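Local structure of CRISPR-associated protein, Cse1 family (Acidimicrobium ferrooxidans, 4H3T) at residues Trp221-Arg224 with Asn225-Arg228; Val254-Leu257 with Phe258-Gly262. The protein is probably the large Cse1 subunit of a type I-E CRISPR Cascade complex, which helps to recognise invading DNA. The protein carries 1 engineered substitution. All blocks are in the same frame, centred on the assembly; numbering follows the deposited sequence.

How the interactions relate
Interactions 1 and 2 follow one another along the chain, and their centres lie about 17 Å apart. They touch where R228 meets V254: N of V254 lies 2.9 Å from O of R228, a probable hydrogen bond. This ties the end of the 221-228 loop to the start of helix 254-257. Y65 of helix 52-68 also joins them, since it meets W221 of interaction 1 and V254 and C255 of interaction 2. Interaction 1 is a surface turn, whereas interaction 2 is buried. A glycerol, probably from the crystallisation liquor, lies about 4 Å from the W260 side chain of interaction 2.

Interaction 1: residues Trp221-Arg224 with Asn225-Arg228; sequences WQYR and NLIR
R228 folds back over the turn and grips the carbonyl of R224. NH1 of R228 donates to O of R224 at 2.6 Å. The donor lies in the carbonyl plane, on a lone pair, and the oxygen lies nearly in the guanidinium plane. A bend at chi2 (-85°) swings the R228 head back to this carbonyl. NH1 also makes a weak bond to O of I227. The R224 guanidinium lies flat on that of R228, centres 3.9 Å apart and planes at 24°. The two groups carry like charge, and the bonds from NH1 to the backbone oxygens probably help to offset the cost.

The turn itself closes on O of Y223, which takes two N-H groups. N of L226 reaches it at 2.9 Å from above the carbonyl plane. N of I227 reaches it at 3.0 Å, nearly in line with C=O. Just before, Y223 centres an inverse gamma turn, with a weak bond from N of R224 to O of Q222. The side chains of Y223 and L226 run side by side, and CD1 of L226 sits 3.5 Å from CD1 of Y223. CD1 of I227 meets the W221 ring at its edge, in plane, 3.9 Å from CD1 of W221. A water donates to O of W221 and to O of I227, bridging W221 and I227.

Residues outside the turn meet both rings. OH of Y223 is hydrogen-bonded to OD1 of D74, and the Y223 ring meets F348 edge-to-face. The W221 ring meets that of Y65 of helix 52-68, planes at about 25°. This surface turn lies in the loop between helix 210-217 and strand 248-249, with L226 resting on helix 344-350.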
loop_
_atom_site.group_PDB
_atom_site.type_symbol
_atom_site.label_atom_id
_atom_site.label_comp_id
_atom_site.label_asym_id
_atom_site.label_seq_id
_atom_site.Cartn_x
_atom_site.Cartn_y
_atom_site.Cartn_z
ATOM N N TRP A 221 -3.304 -17.447 14.375
ATOM C CA TRP A 221 -2.801 -16.884 15.637
ATOM C C TRP A 221 -1.532 -17.612 16.135
ATOM O O TRP A 221 -0.704 -17.000 16.797
ATOM C CB TRP A 221 -3.883 -16.962 16.716
ATOM C CG TRP A 221 -5.126 -16.197 16.404
ATOM C CD1 TRP A 221 -5.264 -15.133 15.557
ATOM C CD2 TRP A 221 -6.433 -16.496 16.891
ATOM N NE1 TRP A 221 -6.575 -14.736 15.510
ATOM C CE2 TRP A 221 -7.300 -15.502 16.387
ATOM C CE3 TRP A 221 -6.938 -17.443 17.797
ATOM C CZ2 TRP A 221 -8.654 -15.494 16.679
ATOM C CZ3 TRP A 221 -8.288 -17.425 18.091
ATOM C CH2 TRP A 221 -9.136 -16.491 17.490
ATOM N N GLN A 222 -1.359 -18.893 15.777
ATOM C CA GLN A 222 -0.184 -19.685 16.138
ATOM C C GLN A 222 1.120 -19.087 15.581
ATOM O O GLN A 222 2.170 -19.321 16.145
ATOM C CB GLN A 222 -0.378 -21.115 15.611
ATOM C CG GLN A 222 0.570 -22.175 16.072
ATOM C CD GLN A 222 0.349 -23.495 15.318
ATOM O OE1 GLN A 222 -0.279 -23.575 14.235
ATOM N NE2 GLN A 222 1.018 -24.524 15.769
ATOM N N TYR A 223 1.070 -18.272 14.512
ATOM C CA TYR A 223 2.268 -17.600 14.002
ATOM C C TYR A 223 2.619 -16.381 14.862
ATOM O O TYR A 223 2.482 -15.239 14.414
ATOM C CB TYR A 223 2.065 -17.157 12.545
ATOM C CG TYR A 223 2.016 -18.304 11.562
ATOM C CD1 TYR A 223 3.166 -18.737 10.911
ATOM C CD2 TYR A 223 0.828 -18.965 11.293
ATOM C CE1 TYR A 223 3.141 -19.839 10.056
ATOM C CE2 TYR A 223 0.791 -20.070 10.440
ATOM C CZ TYR A 223 1.928 -20.424 9.729
ATOM O OH TYR A 223 1.910 -21.471 8.841
ATOM N N ARG A 224 3.065 -16.613 16.087
ATOM C CA ARG A 224 3.365 -15.534 17.044
ATOM C C ARG A 224 4.530 -14.651 16.572
ATOM O O ARG A 224 4.651 -13.515 16.998
ATOM C CB ARG A 224 3.670 -16.101 18.429
ATOM C CG ARG A 224 2.489 -16.826 19.096
ATOM C CD ARG A 224 1.943 -16.056 20.286
ATOM N NE ARG A 224 3.011 -15.594 21.186
ATOM C CZ ARG A 224 2.965 -14.510 21.963
ATOM N NH1 ARG A 224 1.870 -13.745 21.998
ATOM N NH2 ARG A 224 4.010 -14.182 22.718
ATOM N N ASN A 225 5.358 -15.171 15.694
ATOM C CA ASN A 225 6.437 -14.405 15.047
ATOM C C ASN A 225 5.962 -13.460 13.979
ATOM O O ASN A 225 6.712 -12.560 13.598
ATOM C CB ASN A 225 7.458 -15.367 14.393
ATOM C CG ASN A 225 6.825 -16.442 13.462
ATOM O OD1 ASN A 225 5.782 -17.085 13.803
ATOM N ND2 ASN A 225 7.448 -16.705 12.283
ATOM N N LEU A 226 4.740 -13.686 13.432
ATOM C CA LEU A 226 4.177 -12.909 12.343
ATOM C C LEU A 226 3.042 -11.968 12.743
ATOM O O LEU A 226 2.842 -10.951 12.065
ATOM C CB LEU A 226 3.671 -13.887 11.287
ATOM C CG LEU A 226 4.670 -14.908 10.747
ATOM C CD1 LEU A 226 4.035 -15.661 9.567
ATOM C CD2 LEU A 226 6.086 -14.247 10.354
ATOM N N ILE A 227 2.211 -12.343 13.724
ATOM C CA ILE A 227 1.083 -11.509 14.183
ATOM C C ILE A 227 0.830 -11.675 15.668
ATOM O O ILE A 227 1.316 -12.619 16.261
ATOM C CB ILE A 227 -0.246 -11.879 13.454
ATOM C CG1 ILE A 227 -0.689 -13.385 13.676
ATOM C CG2 ILE A 227 -0.220 -11.590 12.055
ATOM C CD1 ILE A 227 -2.255 -13.489 13.643
ATOM N N ARG A 228 -0.063 -10.830 16.213
ATOM C CA ARG A 228 -0.682 -10.995 17.534
ATOM C C ARG A 228 -2.182 -11.049 17.306
ATOM O O ARG A 228 -2.789 -10.105 16.747
ATOM C CB ARG A 228 -0.339 -9.884 18.537
ATOM C CG ARG A 228 1.078 -9.787 18.996
ATOM C CD ARG A 228 1.375 -10.708 20.177
ATOM N NE ARG A 228 2.804 -10.720 20.503
ATOM C CZ ARG A 228 3.735 -11.334 19.782
ATOM N NH1 ARG A 228 3.401 -12.006 18.685
ATOM N NH2 ARG A 228 5.014 -11.273 20.149
HETATM O O HOH W 1 -0.586 -14.398 17.571
#

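Interaction 2: residues Val254-Leu257 with Phe258-Gly262; sequences VCDL and FTWQG
A short helix, 254-257, runs into a type I beta turn from L257 to W260, and the contact spans this exit. N of F258 bonds O of V254 at 2.7 Å, a helical i to i+4 link. N of T259 bonds O of D256, and N of W260 closes the turn on O of L257 at 3.2 Å.

The T259 side chain takes up another carbonyl of the helix. Its OG1 donates to O of C255 at 2.7 Å, in the carbonyl plane. With chi1 at 62°, OG1 stands between the backbone N and the carbonyl carbon and turns back to the helix. OG1 also accepts from N of A236 and from a water. That water donates to OD1 of D256 as well, at 2.7 Å, joining the two side chains.

V254 and F258 lie side by side. CB of V254 sits over the centre of the F258 ring, 3.9 Å from the ring centroid, in a CH-pi contact. The D256 carboxylate comes up to the CE3-CZ3 side of the W260 ring, planes 43° apart, with OD1 of D256 3.8 Å from CZ3 of W260. OD2 of D256 is held by a salt bridge to R249 and by N of D252, while NE1 of W260 bonds O of D287. Further on, Q261 folds back so that its NE2 donates to O of T259 at 3.0 Å.

All the touching residues are buried. The side chains of V254, C255, F258 and T259 touch helix 52-68, and V254 and L257 touch helix 291-297. The side chains of L257 and W260 touch strand 275-289, and the loop 258-262 leads on into strand 263-272.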
loop_
_atom_site.group_PDB
_atom_site.type_symbol
_atom_site.label_atom_id
_atom_site.label_comp_id
_atom_site.label_asym_id
_atom_site.label_seq_id
_atom_site.Cartn_x
_atom_site.Cartn_y
_atom_site.Cartn_z
ATOM N N VAL A 254 -4.620 -7.939 16.102
ATOM C CA VAL A 254 -5.006 -7.459 14.772
ATOM C C VAL A 254 -6.419 -6.950 14.674
ATOM O O VAL A 254 -6.633 -6.002 13.922
ATOM C CB VAL A 254 -4.780 -8.470 13.636
ATOM C CG1 VAL A 254 -3.297 -8.577 13.304
ATOM C CG2 VAL A 254 -5.387 -9.839 13.943
ATOM N N CYS A 255 -7.389 -7.551 15.370
ATOM C CA CYS A 255 -8.779 -7.047 15.297
ATOM C C CYS A 255 -8.868 -5.646 15.836
ATOM O O CYS A 255 -9.623 -4.854 15.286
ATOM C CB CYS A 255 -9.776 -7.935 16.000
ATOM S SG CYS A 255 -9.891 -9.605 15.307
ATOM N N ASP A 256 -8.130 -5.364 16.931
ATOM C CA ASP A 256 -8.059 -4.044 17.560
ATOM C C ASP A 256 -7.343 -3.065 16.567
ATOM O O ASP A 256 -7.906 -2.050 16.170
ATOM C CB ASP A 256 -7.306 -4.200 18.901
ATOM C CG ASP A 256 -7.200 -2.987 19.764
ATOM O OD1 ASP A 256 -8.021 -2.045 19.580
ATOM O OD2 ASP A 256 -6.285 -2.960 20.632
ATOM N N LEU A 257 -6.178 -3.456 16.053
ATOM C CA LEU A 257 -5.396 -2.594 15.183
ATOM C C LEU A 257 -6.068 -2.311 13.865
ATOM O O LEU A 257 -6.100 -1.160 13.431
ATOM C CB LEU A 257 -4.024 -3.164 14.928
ATOM C CG LEU A 257 -3.054 -2.315 14.050
ATOM C CD1 LEU A 257 -2.875 -0.877 14.599
ATOM C CD2 LEU A 257 -1.731 -3.056 13.951
ATOM N N PHE A 258 -6.599 -3.347 13.240
ATOM C CA PHE A 258 -7.303 -3.211 11.986
ATOM C C PHE A 258 -8.589 -2.313 12.042
ATOM O O PHE A 258 -9.068 -1.948 10.998
ATOM C CB PHE A 258 -7.672 -4.562 11.431
ATOM C CG PHE A 258 -6.555 -5.452 10.914
ATOM C CD1 PHE A 258 -5.225 -5.058 10.988
ATOM C CD2 PHE A 258 -6.841 -6.674 10.362
ATOM C CE1 PHE A 258 -4.191 -5.919 10.541
ATOM C CE2 PHE A 258 -5.827 -7.555 9.972
ATOM C CZ PHE A 258 -4.516 -7.116 9.936
ATOM N N THR A 259 -9.135 -1.998 13.236
ATOM C CA THR A 259 -10.308 -1.165 13.391
ATOM C C THR A 259 -10.006 0.040 14.273
ATOM O O THR A 259 -10.906 0.603 14.880
ATOM C CB THR A 259 -11.411 -2.025 13.990
ATOM O OG1 THR A 259 -11.035 -2.500 15.300
ATOM C CG2 THR A 259 -11.771 -3.187 13.097
ATOM N N TRP A 260 -8.741 0.455 14.314
ATOM C CA TRP A 260 -8.276 1.470 15.244
ATOM C C TRP A 260 -9.015 2.780 15.099
ATOM O O TRP A 260 -9.093 3.322 13.998
ATOM C CB TRP A 260 -6.757 1.712 15.019
ATOM C CG TRP A 260 -6.082 2.414 16.139
ATOM C CD1 TRP A 260 -5.657 3.707 16.166
ATOM C CD2 TRP A 260 -5.683 1.830 17.379
ATOM N NE1 TRP A 260 -4.991 3.957 17.339
ATOM C CE2 TRP A 260 -4.987 2.820 18.104
ATOM C CE3 TRP A 260 -5.750 0.541 17.909
ATOM C CZ2 TRP A 260 -4.345 2.543 19.311
ATOM C CZ3 TRP A 260 -5.105 0.271 19.100
ATOM C CH2 TRP A 260 -4.442 1.274 19.804
ATOM N N GLN A 261 -9.533 3.283 16.195
ATOM C CA GLN A 261 -10.153 4.598 16.243
ATOM C C GLN A 261 -9.063 5.631 16.394
ATOM O O GLN A 261 -8.902 6.273 17.452
ATOM C CB GLN A 261 -11.207 4.649 17.362
ATOM C CG GLN A 261 -12.254 3.545 17.244
ATOM C CD GLN A 261 -13.107 3.697 16.017
ATOM O OE1 GLN A 261 -14.018 4.503 15.975
ATOM N NE2 GLN A 261 -12.782 2.973 14.984
ATOM N N GLY A 262 -8.435 5.934 15.254
ATOM C CA GLY A 262 -7.377 6.937 15.172
ATOM C C GLY A 262 -7.883 8.361 15.187
ATOM O O GLY A 262 -7.101 9.294 15.364
HETATM O O HOH W 2 -10.044 -1.189 17.935
#